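Local coordinates for Aureochrome1-like protein (Ochromonas danica, PDB 6I20) that binds flavin mononucleotide in a PAS-fold domain of the LOV type and probably serves as a blue-light sensor, as aureochromes do, at residues 17-23 with 110-116; 78-83 with 94-100. One frame throughout, in Å; residues are numbered along the deposited sequence. Where two conformers were deposited one is given.

Both contacts belong to the five-stranded antiparallel sheet of the PAS domain, whose strands run across it in the order 30-33, 18-21, 109-119, 92-103, 79-86. Contact 1 pairs the first strand of the chain with the last, and contact 2, a hairpin pairing, is nested within the loop that contact 1 closes. Their centres lie about 12 Å apart. They meet where strands 92-103 and 109-119 lie side by side, with probable hydrogen bonds from Val115 N to Phe98 O and from Leu113 N to Ala100 O, both 2.8 Å. Flavin mononucleotide touches both, so the two pairings together build much of the sheet side of the pocket.

Contact 1: residues 17-23 with 110-116; sequences NFVISDP and VNYLGVQ. With FMN (flavin mononucleotide), chain E.
Phe18 and Leu113 meet on one face of the sheet, CD2 of Phe18 lying 4.0 Å from CD1 of Leu113. In one of its two conformers Ile20 brings CD1 to the same methyl, and Val115 CG2 reaches Phe18 CB, so apolar groups gather on this face. The opposite face, with Val19, Ser21 and Tyr112, receives the flavin. Val19 CG2 lies 3.6 Å from flavin C6, and Gly114 suits its place, since a CB there would collide with that C6. Ser21 OG lies at the edge of the Tyr112 ring, in its plane, and is hydrogen-bonded to Asn28 OD1; Pro23 CG packs 3.7 Å from CE2 of Tyr112. Gln116, its chain bent at chi2 (82°), swings its amide to the flavin, where NE2 gives O4 a 3.0 Å bond and N5 a weak one. A glutamine so placed is characteristic of LOV domains and is thought to sense changes at N5. Paired backbone bonds, such as Val19 N to Gly114 O at 2.9 Å, join the strands. At one polar end Ser21 O is gripped from opposite faces of its carbonyl plane by Tyr112 N and by Asn111 ND2, the latter 3.0 Å away with the oxygen in the amide's own plane. A leucine in place of Asn111 would probably leave Ser21 O with one of these donors and the Tyr5 hydroxyl, which meets OD1, without its mate. Water links ND2 to Asp22. At the other end Gln116 N bonds Asn17 O, Asn17 ND2 gives Gln116 O a weak bond, and water joins Asn17 N to that oxygen. Val110 and Asn111 form a classic bulge against Leu102. Strand 18-21 is flanked by 30-33 and 109-119; helix 6-13 packs on Phe18, Ile20 and Leu113, and helix 35-41 on Val19 and Gln116.

Contact 2: residues 78-83 with 94-100; sequences DTTVVL and WNQLFIA. With FMN (flavin mononucleotide), chain E.
Asp78 and Phe98 set two flat groups at 90°: carboxylate oxygen OD2 of Asp78 lies at the edge of the ring, near its plane, 4.1 Å from CE1 of Phe98. At the other end the indole of Trp94 brings CE3 obliquely to Val82 CG1, at 3.8 Å, and to the carbonyl carbon of Leu83. CG1 of Val82 sits anti to the backbone N (chi1 172°), which turns it towards the indole. The third flat group is the isoalloxazine, over one face of which stand the branched ends of Leu97 and Ile99: CD2 of Leu97 is 3.5 Å from C4A of the flavin, and, in one of its two conformers, Ile99 brings CD1 close to C9 of the flavin. Aliphatic branches suit the flat face of the ring system, whose polar atoms lie at its rim. Leu83 CD1 comes to O2 of the flavin, while Val81 lies alongside Leu97. Asn95 supplies the polar touch: ND2 is hydrogen-bonded to Asn85 OD1, which also bonds the flavin, and gives flavin O4 a weak bond of 3.1 Å. Between the strands the backbone bonds come in pairs at Thr79 with Ile99, Val81 with Leu97 and Leu83 with Asn95; Leu97 N meets Val81 O at 2.8 Å. This is an antiparallel hairpin of the PAS sheet, whose inner face forms one wall of the LOV flavin pocket.

Contact 1: residues 17-23 with 110-116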
ATOM      1  N   ASN A  17      -1.150   7.834  -5.636  1.00 16.63           N
ATOM      2  CA  ASN A  17      -0.068   7.199  -4.845  1.00 16.06           C
ATOM      3  C   ASN A  17      -0.388   5.718  -4.771  1.00 15.78           C
ATOM      4  O   ASN A  17      -1.372   5.326  -4.176  1.00 16.46           O
ATOM      5  CB  ASN A  17      -0.033   7.720  -3.392  1.00 18.19           C
ATOM      6  CG  ASN A  17       0.018   9.210  -3.311  1.00 20.85           C
ATOM      7  OD1 ASN A  17       0.582   9.870  -4.181  1.00 22.00           O
ATOM      8  ND2 ASN A  17      -0.585   9.759  -2.269  1.00 23.63           N
ATOM      9  N   PHE A  18       0.448   4.870  -5.350  1.00 13.90           N
ATOM     10  CA  PHE A  18       0.192   3.463  -5.287  1.00 13.67           C
ATOM     11  C   PHE A  18       1.464   2.689  -5.565  1.00 13.45           C
ATOM     12  O   PHE A  18       2.428   3.217  -6.137  1.00 14.14           O
ATOM     13  CB  PHE A  18      -0.937   3.055  -6.272  1.00 14.90           C
ATOM     14  CG  PHE A  18      -0.556   3.185  -7.727  1.00 14.48           C
ATOM     15  CD1 PHE A  18      -0.698   4.414  -8.373  1.00 14.99           C
ATOM     16  CD2 PHE A  18       0.015   2.115  -8.433  1.00 15.51           C
ATOM     17  CE1 PHE A  18      -0.324   4.564  -9.706  1.00 15.65           C
ATOM     18  CE2 PHE A  18       0.396   2.279  -9.767  1.00 17.46           C
ATOM     19  CZ  PHE A  18       0.254   3.514 -10.381  1.00 17.05           C
ATOM     20  N   VAL A  19       1.397   1.407  -5.179  1.00 13.15           N
ATOM     21  CA  VAL A  19       2.408   0.417  -5.495  1.00 12.93           C
ATOM     22  C   VAL A  19       1.740  -0.870  -5.939  1.00 12.74           C
ATOM     23  O   VAL A  19       0.562  -1.104  -5.654  1.00 13.12           O
ATOM     24  CB  VAL A  19       3.343   0.087  -4.300  1.00 13.84           C
ATOM     25  CG1 VAL A  19       4.085   1.327  -3.848  1.00 14.75           C
ATOM     26  CG2 VAL A  19       2.600  -0.538  -3.172  1.00 14.53           C
ATOM     27  N   ILE A  20       2.499  -1.678  -6.662  1.00 12.92           N
ATOM     28  CA  ILE A  20       2.113  -3.029  -7.065  0.50 12.72           C
ATOM     29  C   ILE A  20       3.147  -3.987  -6.468  1.00 12.80           C
ATOM     30  O   ILE A  20       4.358  -3.737  -6.621  1.00 12.95           O
ATOM     31  CB  ILE A  20       2.133  -3.172  -8.611  0.50 14.19           C
ATOM     32  CG1 ILE A  20       1.324  -2.038  -9.260  0.50 14.24           C
ATOM     33  CG2 ILE A  20       1.598  -4.530  -9.001  0.50 14.85           C
ATOM     34  CD1 ILE A  20      -0.126  -2.027  -8.841  0.50 13.90           C
ATOM     35  N   SER A  21       2.685  -5.068  -5.822  1.00 12.06           N
ATOM     36  CA  SER A  21       3.592  -6.082  -5.284  1.00 12.44           C
ATOM     37  C   SER A  21       3.405  -7.389  -6.035  1.00 13.23           C
ATOM     38  O   SER A  21       2.404  -7.574  -6.754  1.00 13.97           O
ATOM     39  CB  SER A  21       3.362  -6.329  -3.791  1.00 14.64           C
ATOM     40  OG  SER A  21       2.194  -7.131  -3.569  1.00 15.32           O
ATOM     41  N   ASP A  22       4.353  -8.291  -5.894  1.00 14.35           N
ATOM     42  CA  ASP A  22       4.318  -9.608  -6.525  1.00 15.37           C
ATOM     43  C   ASP A  22       4.502 -10.709  -5.490  1.00 15.52           C
ATOM     44  O   ASP A  22       5.621 -10.943  -5.034  1.00 16.37           O
ATOM     45  CB  ASP A  22       5.385  -9.719  -7.621  1.00 16.58           C
ATOM     46  CG  ASP A  22       5.307 -11.029  -8.426  1.00 19.19           C
ATOM     47  OD1 ASP A  22       4.697 -12.014  -7.974  1.00 19.84           O
ATOM     48  OD2 ASP A  22       5.878 -11.067  -9.543  1.00 23.66           O
ATOM     49  N   PRO A  23       3.423 -11.419  -5.131  1.00 15.77           N
ATOM     50  CA  PRO A  23       3.512 -12.404  -4.067  1.00 17.07           C
ATOM     51  C   PRO A  23       4.288 -13.665  -4.415  1.00 17.73           C
ATOM     52  O   PRO A  23       4.597 -14.438  -3.532  1.00 19.20           O
ATOM     53  CB  PRO A  23       2.071 -12.715  -3.743  1.00 18.83           C
ATOM     54  CG  PRO A  23       1.350 -12.472  -5.041  1.00 18.59           C
ATOM     55  CD  PRO A  23       2.036 -11.292  -5.650  1.00 16.48           C
ATOM     56  N   VAL A 110      -2.390 -12.459  -9.225  1.00 15.46           N
ATOM     57  CA  VAL A 110      -1.124 -12.274  -9.915  1.00 15.92           C
ATOM     58  C   VAL A 110      -0.320 -11.195  -9.216  1.00 15.11           C
ATOM     59  O   VAL A 110       0.916 -11.303  -9.081  1.00 16.49           O
ATOM     60  CB  VAL A 110      -1.332 -11.934 -11.415  1.00 16.99           C
ATOM     61  CG1 VAL A 110      -0.005 -11.762 -12.131  1.00 17.60           C
ATOM     62  CG2 VAL A 110      -2.072 -13.067 -12.097  1.00 19.04           C
ATOM     63  N   ASN A 111      -0.954 -10.141  -8.774  1.00 14.42           N
ATOM     64  CA  ASN A 111      -0.285  -9.026  -8.111  1.00 13.78           C
ATOM     65  C   ASN A 111      -1.213  -8.475  -7.040  1.00 13.18           C
ATOM     66  O   ASN A 111      -2.430  -8.747  -7.053  1.00 14.34           O
ATOM     67  CB  ASN A 111       0.076  -7.886  -9.090  1.00 14.27           C
ATOM     68  CG  ASN A 111       1.167  -8.252 -10.074  1.00 14.67           C
ATOM     69  OD1 ASN A 111       0.897  -8.473 -11.270  1.00 15.88           O
ATOM     70  ND2 ASN A 111       2.422  -8.290  -9.616  1.00 15.38           N
ATOM     71  N   TYR A 112      -0.668  -7.660  -6.126  1.00 13.09           N
ATOM     72  CA  TYR A 112      -1.502  -6.835  -5.273  1.00 12.84           C
ATOM     73  C   TYR A 112      -1.293  -5.368  -5.577  1.00 12.68           C
ATOM     74  O   TYR A 112      -0.177  -4.942  -5.904  1.00 13.48           O
ATOM     75  CB  TYR A 112      -1.184  -7.063  -3.784  1.00 13.75           C
ATOM     76  CG  TYR A 112      -1.558  -8.438  -3.315  1.00 14.76           C
ATOM     77  CD1 TYR A 112      -2.861  -8.758  -3.003  1.00 16.17           C
ATOM     78  CD2 TYR A 112      -0.604  -9.418  -3.139  1.00 16.56           C
ATOM     79  CE1 TYR A 112      -3.204 -10.031  -2.592  1.00 17.85           C
ATOM     80  CE2 TYR A 112      -0.950 -10.691  -2.716  1.00 18.41           C
ATOM     81  CZ  TYR A 112      -2.243 -11.010  -2.457  1.00 18.77           C
ATOM     82  OH  TYR A 112      -2.563 -12.296  -2.043  1.00 22.54           O
ATOM     83  N   LEU A 113      -2.390  -4.615  -5.489  1.00 13.22           N
ATOM     84  CA  LEU A 113      -2.386  -3.184  -5.617  1.00 13.40           C
ATOM     85  C   LEU A 113      -2.534  -2.587  -4.235  1.00 13.25           C
ATOM     86  O   LEU A 113      -3.406  -3.011  -3.481  1.00 14.96           O
ATOM     87  CB  LEU A 113      -3.592  -2.754  -6.475  1.00 14.65           C
ATOM     88  CG  LEU A 113      -3.878  -1.263  -6.575  1.00 15.53           C
ATOM     89  CD1 LEU A 113      -2.743  -0.555  -7.268  1.00 16.49           C
ATOM     90  CD2 LEU A 113      -5.202  -1.042  -7.300  1.00 16.67           C
ATOM     91  N   GLY A 114      -1.726  -1.569  -3.933  1.00 12.70           N
ATOM     92  CA  GLY A 114      -1.908  -0.816  -2.699  1.00 13.11           C
ATOM     93  C   GLY A 114      -1.963   0.653  -3.022  1.00 13.40           C
ATOM     94  O   GLY A 114      -1.110   1.167  -3.743  1.00 15.88           O
ATOM     95  N   VAL A 115      -3.010   1.320  -2.557  1.00 13.05           N
ATOM     96  CA  VAL A 115      -3.211   2.741  -2.803  1.00 14.14           C
ATOM     97  C   VAL A 115      -3.185   3.482  -1.480  1.00 14.05           C
ATOM     98  O   VAL A 115      -3.954   3.141  -0.571  1.00 14.56           O
ATOM     99  CB  VAL A 115      -4.562   2.996  -3.536  1.00 14.88           C
ATOM    100  CG1 VAL A 115      -4.783   4.500  -3.745  1.00 16.04           C
ATOM    101  CG2 VAL A 115      -4.639   2.196  -4.848  1.00 15.99           C
ATOM    102  N   GLN A 116      -2.318   4.486  -1.367  1.00 14.14           N
ATOM    103  CA  GLN A 116      -2.110   5.211  -0.121  1.00 14.95           C
ATOM    104  C   GLN A 116      -2.737   6.595  -0.227  1.00 17.02           C
ATOM    105  O   GLN A 116      -2.526   7.314  -1.188  1.00 19.78           O
ATOM    106  CB  GLN A 116      -0.615   5.375   0.167  1.00 15.36           C
ATOM    107  CG  GLN A 116       0.111   4.065   0.359  1.00 15.77           C
ATOM    108  CD  GLN A 116       0.548   3.328  -0.885  1.00 15.26           C
ATOM    109  OE1 GLN A 116       0.539   3.869  -2.008  1.00 16.39           O
ATOM    110  NE2 GLN A 116       0.998   2.050  -0.698  1.00 16.90           N
TER
HETATM  111  N1  FMN E 401       1.997  -1.313   4.790  1.00 14.14           N
HETATM  112  C2  FMN E 401       2.096  -0.026   5.186  1.00 15.04           C
HETATM  113  O2  FMN E 401       2.345   0.203   6.393  1.00 15.88           O
HETATM  114  N3  FMN E 401       1.959   1.026   4.343  1.00 14.04           N
HETATM  115  C4  FMN E 401       1.681   0.856   3.015  1.00 13.47           C
HETATM  116  O4  FMN E 401       1.492   1.860   2.277  1.00 14.05           O
HETATM  117  C4A FMN E 401       1.600  -0.483   2.536  1.00 12.54           C
HETATM  118  N5  FMN E 401       1.347  -0.722   1.210  1.00 12.87           N
HETATM  119  C5A FMN E 401       1.192  -2.012   0.822  1.00 12.63           C
HETATM  120  C6  FMN E 401       0.908  -2.304  -0.530  1.00 12.73           C
HETATM  121  C7  FMN E 401       0.745  -3.575  -0.973  1.00 13.05           C
HETATM  122  C7M FMN E 401       0.400  -3.855  -2.453  1.00 14.11           C
HETATM  123  C8  FMN E 401       0.863  -4.684  -0.066  1.00 14.41           C
HETATM  124  C8M FMN E 401       0.670  -6.089  -0.537  1.00 15.82           C
HETATM  125  C9  FMN E 401       1.142  -4.428   1.254  1.00 13.87           C
HETATM  126  C9A FMN E 401       1.287  -3.135   1.738  1.00 13.55           C
HETATM  127  N10 FMN E 401       1.637  -2.878   3.088  1.00 13.93           N
HETATM  128  C10 FMN E 401       1.724  -1.577   3.492  1.00 13.77           C
HETATM  129  C1' FMN E 401       1.655  -3.947   4.080  1.00 14.58           C
HETATM  130  C2' FMN E 401       2.999  -4.655   4.280  1.00 14.93           C
HETATM  131  O2' FMN E 401       3.660  -4.743   3.009  1.00 16.28           O
HETATM  132  C3' FMN E 401       2.754  -6.057   4.817  1.00 18.57           C
HETATM  133  O3' FMN E 401       1.859  -6.800   3.972  1.00 19.98           O
HETATM  134  C4' FMN E 401       2.233  -6.112   6.235  1.00 21.25           C
HETATM  135  O4' FMN E 401       3.114  -5.332   7.062  1.00 22.00           O
HETATM  136  C5' FMN E 401       2.234  -7.584   6.767  1.00 23.93           C
HETATM  137  O5' FMN E 401       3.419  -8.300   6.284  1.00 26.31           O
HETATM  138  P   FMN E 401       3.925  -9.548   7.172  0.80 27.53           P
HETATM  139  O1P FMN E 401       5.165 -10.035   6.530  0.80 27.92           O
HETATM  140  O2P FMN E 401       4.135  -9.031   8.534  0.80 31.40           O
HETATM  141  O3P FMN E 401       2.762 -10.529   7.096  0.80 31.28           O
HETATM  142  O   HOH W   1      -3.322   8.306  -3.846  1.00 31.49           O
HETATM  143  O   HOH W   2       4.902  -8.993 -11.147  1.00 19.81           O
HETATM  144  O   HOH W   3       2.694 -13.236  -9.420  1.00 31.07           O

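Contact 2: residues 78-83 with 94-100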
ATOM      1  N   ASP A  78     -10.255  -7.741  -0.279  1.00 23.69           N
ATOM      2  CA  ASP A  78      -9.874  -6.310  -0.395  1.00 25.18           C
ATOM      3  C   ASP A  78     -10.013  -5.681   0.984  1.00 22.57           C
ATOM      4  O   ASP A  78     -11.010  -5.967   1.704  1.00 26.95           O
ATOM      5  CB  ASP A  78     -10.823  -5.458  -1.254  1.00 27.66           C
ATOM      6  CG  ASP A  78     -10.750  -5.717  -2.744  1.00 31.13           C
ATOM      7  OD1 ASP A  78      -9.950  -6.531  -3.213  1.00 32.32           O
ATOM      8  OD2 ASP A  78     -11.525  -5.035  -3.449  1.00 31.87           O
ATOM      9  N   THR A  79      -9.194  -4.679   1.264  0.50 20.52           N
ATOM     10  CA  THR A  79      -9.093  -4.229   2.630  0.50 20.30           C
ATOM     11  C   THR A  79      -8.732  -2.750   2.712  0.50 17.83           C
ATOM     12  O   THR A  79      -7.929  -2.267   1.913  0.50 17.86           O
ATOM     13  CB  THR A  79      -8.021  -5.107   3.309  0.50 21.78           C
ATOM     14  OG1 THR A  79      -8.420  -6.479   3.181  0.50 24.28           O
ATOM     15  CG2 THR A  79      -7.898  -4.763   4.753  0.50 22.31           C
ATOM     16  N   THR A  80      -9.336  -2.046   3.673  1.00 17.47           N
ATOM     17  CA  THR A  80      -9.023  -0.663   3.963  1.00 17.74           C
ATOM     18  C   THR A  80      -8.583  -0.603   5.427  1.00 17.14           C
ATOM     19  O   THR A  80      -9.306  -1.077   6.318  1.00 17.85           O
ATOM     20  CB  THR A  80     -10.263   0.231   3.830  1.00 19.24           C
ATOM     21  OG1 THR A  80     -10.859   0.029   2.555  1.00 21.39           O
ATOM     22  CG2 THR A  80      -9.910   1.697   3.978  1.00 20.66           C
ATOM     23  N   VAL A  81      -7.444   0.023   5.662  1.00 16.47           N
ATOM     24  CA  VAL A  81      -7.001   0.310   7.051  1.00 18.00           C
ATOM     25  C   VAL A  81      -6.509   1.746   7.105  1.00 17.28           C
ATOM     26  O   VAL A  81      -6.146   2.353   6.066  1.00 19.55           O
ATOM     27  CB  VAL A  81      -5.881  -0.617   7.604  1.00 20.79           C
ATOM     28  CG1 VAL A  81      -6.326  -2.063   7.665  1.00 21.91           C
ATOM     29  CG2 VAL A  81      -4.606  -0.438   6.822  1.00 20.83           C
ATOM     30  N   VAL A  82      -6.492   2.296   8.300  1.00 17.75           N
ATOM     31  CA  VAL A  82      -5.821   3.572   8.530  1.00 18.06           C
ATOM     32  C   VAL A  82      -4.722   3.267   9.544  1.00 18.40           C
ATOM     33  O   VAL A  82      -5.000   2.707  10.607  1.00 19.27           O
ATOM     34  CB  VAL A  82      -6.772   4.673   9.036  1.00 19.96           C
ATOM     35  CG1 VAL A  82      -5.996   5.905   9.445  1.00 21.89           C
ATOM     36  CG2 VAL A  82      -7.736   5.031   7.907  1.00 20.66           C
ATOM     37  N   LEU A  83      -3.507   3.639   9.200  1.00 16.88           N
ATOM     38  CA  LEU A  83      -2.374   3.379  10.108  1.00 17.16           C
ATOM     39  C   LEU A  83      -1.315   4.437   9.957  1.00 17.44           C
ATOM     40  O   LEU A  83      -1.205   5.112   8.945  1.00 17.19           O
ATOM     41  CB  LEU A  83      -1.825   1.967   9.907  1.00 17.25           C
ATOM     42  CG  LEU A  83      -0.828   1.710   8.788  1.00 16.47           C
ATOM     43  CD1 LEU A  83      -0.348   0.250   8.825  1.00 17.92           C
ATOM     44  CD2 LEU A  83      -1.376   1.993   7.396  1.00 17.14           C
ATOM     45  N   TRP A  94      -0.617   9.812   8.699  1.00 19.13           N
ATOM     46  CA  TRP A  94      -1.675   8.793   8.707  1.00 18.65           C
ATOM     47  C   TRP A  94      -1.987   8.401   7.272  1.00 17.66           C
ATOM     48  O   TRP A  94      -2.192   9.273   6.422  1.00 18.63           O
ATOM     49  CB  TRP A  94      -2.926   9.300   9.417  1.00 19.74           C
ATOM     50  CG  TRP A  94      -2.738   9.404  10.891  1.00 21.79           C
ATOM     51  CD1 TRP A  94      -2.344  10.503  11.605  1.00 25.17           C
ATOM     52  CD2 TRP A  94      -2.847   8.338  11.821  1.00 21.52           C
ATOM     53  NE1 TRP A  94      -2.247  10.187  12.938  1.00 27.34           N
ATOM     54  CE2 TRP A  94      -2.547   8.865  13.100  1.00 24.56           C
ATOM     55  CE3 TRP A  94      -3.172   6.991  11.708  1.00 21.91           C
ATOM     56  CZ2 TRP A  94      -2.594   8.088  14.242  1.00 25.74           C
ATOM     57  CZ3 TRP A  94      -3.264   6.237  12.827  1.00 24.11           C
ATOM     58  CH2 TRP A  94      -2.976   6.783  14.084  1.00 25.12           C
ATOM     59  N   ASN A  95      -2.036   7.102   7.032  1.00 16.20           N
ATOM     60  CA  ASN A  95      -2.216   6.525   5.702  1.00 16.09           C
ATOM     61  C   ASN A  95      -3.524   5.739   5.725  1.00 16.35           C
ATOM     62  O   ASN A  95      -3.653   4.744   6.428  1.00 16.42           O
ATOM     63  CB  ASN A  95      -1.026   5.594   5.427  1.00 15.06           C
ATOM     64  CG  ASN A  95      -1.050   4.892   4.089  1.00 15.19           C
ATOM     65  OD1 ASN A  95      -1.985   5.058   3.299  1.00 16.59           O
ATOM     66  ND2 ASN A  95       0.003   4.125   3.805  1.00 15.77           N
ATOM     67  N   GLN A  96      -4.508   6.174   4.903  1.00 16.88           N
ATOM     68  CA  GLN A  96      -5.662   5.326   4.586  1.00 16.82           C
ATOM     69  C   GLN A  96      -5.261   4.483   3.414  1.00 15.67           C
ATOM     70  O   GLN A  96      -5.061   4.998   2.282  1.00 16.38           O
ATOM     71  CB  GLN A  96      -6.912   6.157   4.286  1.00 17.32           C
ATOM     72  CG  GLN A  96      -8.100   5.269   3.996  1.00 18.70           C
ATOM     73  CD  GLN A  96      -9.345   6.083   3.732  1.00 20.50           C
ATOM     74  OE1 GLN A  96      -9.790   6.760   4.598  1.00 23.60           O
ATOM     75  NE2 GLN A  96      -9.867   6.019   2.521  1.00 22.35           N
ATOM     76  N   LEU A  97      -5.010   3.196   3.700  1.00 15.31           N
ATOM     77  CA  LEU A  97      -4.406   2.253   2.800  1.00 14.07           C
ATOM     78  C   LEU A  97      -5.451   1.274   2.296  1.00 14.90           C
ATOM     79  O   LEU A  97      -6.147   0.665   3.071  1.00 16.26           O
ATOM     80  CB  LEU A  97      -3.325   1.473   3.576  1.00 15.10           C
ATOM     81  CG  LEU A  97      -2.669   0.326   2.861  1.00 15.60           C
ATOM     82  CD1 LEU A  97      -1.905   0.753   1.609  1.00 15.63           C
ATOM     83  CD2 LEU A  97      -1.708  -0.395   3.820  1.00 16.51           C
ATOM     84  N   PHE A  98      -5.516   1.140   0.973  1.00 14.12           N
ATOM     85  CA  PHE A  98      -6.390   0.160   0.300  1.00 14.26           C
ATOM     86  C   PHE A  98      -5.514  -0.889  -0.358  1.00 13.34           C
ATOM     87  O   PHE A  98      -4.601  -0.528  -1.107  1.00 13.80           O
ATOM     88  CB  PHE A  98      -7.152   0.906  -0.817  1.00 15.24           C
ATOM     89  CG  PHE A  98      -7.856   0.011  -1.817  1.00 16.51           C
ATOM     90  CD1 PHE A  98      -8.785  -0.916  -1.397  1.00 17.41           C
ATOM     91  CD2 PHE A  98      -7.592   0.117  -3.161  1.00 17.00           C
ATOM     92  CE1 PHE A  98      -9.461  -1.704  -2.336  1.00 17.64           C
ATOM     93  CE2 PHE A  98      -8.270  -0.654  -4.078  1.00 16.93           C
ATOM     94  CZ  PHE A  98      -9.171  -1.578  -3.667  1.00 17.01           C
ATOM     95  N   ILE A  99      -5.807  -2.166  -0.107  1.00 13.78           N
ATOM     96  CA  ILE A  99      -5.063  -3.241  -0.768  0.50 14.87           C
ATOM     97  C   ILE A  99      -6.061  -4.182  -1.413  1.00 15.35           C
ATOM     98  O   ILE A  99      -7.071  -4.559  -0.823  1.00 18.17           O
ATOM     99  CB  ILE A  99      -4.099  -3.990   0.194  0.50 15.68           C
ATOM    100  CG1 ILE A  99      -3.133  -3.000   0.827  0.50 14.35           C
ATOM    101  CG2 ILE A  99      -3.303  -5.068  -0.531  0.50 16.92           C
ATOM    102  CD1 ILE A  99      -2.316  -3.596   1.981  0.50 15.45           C
ATOM    103  N   ALA A 100      -5.769  -4.515  -2.666  1.00 15.30           N
ATOM    104  CA  ALA A 100      -6.647  -5.381  -3.459  1.00 16.40           C
ATOM    105  C   ALA A 100      -5.837  -6.341  -4.317  1.00 14.94           C
ATOM    106  O   ALA A 100      -4.777  -6.013  -4.821  1.00 15.35           O
ATOM    107  CB  ALA A 100      -7.529  -4.559  -4.379  1.00 18.22           C
TER
HETATM  108  N1  FMN E 401       1.997  -1.313   4.790  1.00 14.14           N
HETATM  109  C2  FMN E 401       2.096  -0.026   5.186  1.00 15.04           C
HETATM  110  O2  FMN E 401       2.345   0.203   6.393  1.00 15.88           O
HETATM  111  N3  FMN E 401       1.959   1.026   4.343  1.00 14.04           N
HETATM  112  C4  FMN E 401       1.681   0.856   3.015  1.00 13.47           C
HETATM  113  O4  FMN E 401       1.492   1.860   2.277  1.00 14.05           O
HETATM  114  C4A FMN E 401       1.600  -0.483   2.536  1.00 12.54           C
HETATM  115  N5  FMN E 401       1.347  -0.722   1.210  1.00 12.87           N
HETATM  116  C5A FMN E 401       1.192  -2.012   0.822  1.00 12.63           C
HETATM  117  C6  FMN E 401       0.908  -2.304  -0.530  1.00 12.73           C
HETATM  118  C7  FMN E 401       0.745  -3.575  -0.973  1.00 13.05           C
HETATM  119  C7M FMN E 401       0.400  -3.855  -2.453  1.00 14.11           C
HETATM  120  C8  FMN E 401       0.863  -4.684  -0.066  1.00 14.41           C
HETATM  121  C8M FMN E 401       0.670  -6.089  -0.537  1.00 15.82           C
HETATM  122  C9  FMN E 401       1.142  -4.428   1.254  1.00 13.87           C
HETATM  123  C9A FMN E 401       1.287  -3.135   1.738  1.00 13.55           C
HETATM  124  N10 FMN E 401       1.637  -2.878   3.088  1.00 13.93           N
HETATM  125  C10 FMN E 401       1.724  -1.577   3.492  1.00 13.77           C
HETATM  126  C1' FMN E 401       1.655  -3.947   4.080  1.00 14.58           C
HETATM  127  C2' FMN E 401       2.999  -4.655   4.280  1.00 14.93           C
HETATM  128  O2' FMN E 401       3.660  -4.743   3.009  1.00 16.28           O
HETATM  129  C3' FMN E 401       2.754  -6.057   4.817  1.00 18.57           C
HETATM  130  O3' FMN E 401       1.859  -6.800   3.972  1.00 19.98           O
HETATM  131  C4' FMN E 401       2.233  -6.112   6.235  1.00 21.25           C
HETATM  132  O4' FMN E 401       3.114  -5.332   7.062  1.00 22.00           O
HETATM  133  C5' FMN E 401       2.234  -7.584   6.767  1.00 23.93           C
HETATM  134  O5' FMN E 401       3.419  -8.300   6.284  1.00 26.31           O
HETATM  135  P   FMN E 401       3.925  -9.548   7.172  0.80 27.53           P
HETATM  136  O1P FMN E 401       5.165 -10.035   6.530  0.80 27.92           O
HETATM  137  O2P FMN E 401       4.135  -9.031   8.534  0.80 31.40           O
HETATM  138  O3P FMN E 401       2.762 -10.529   7.096  0.80 31.28           O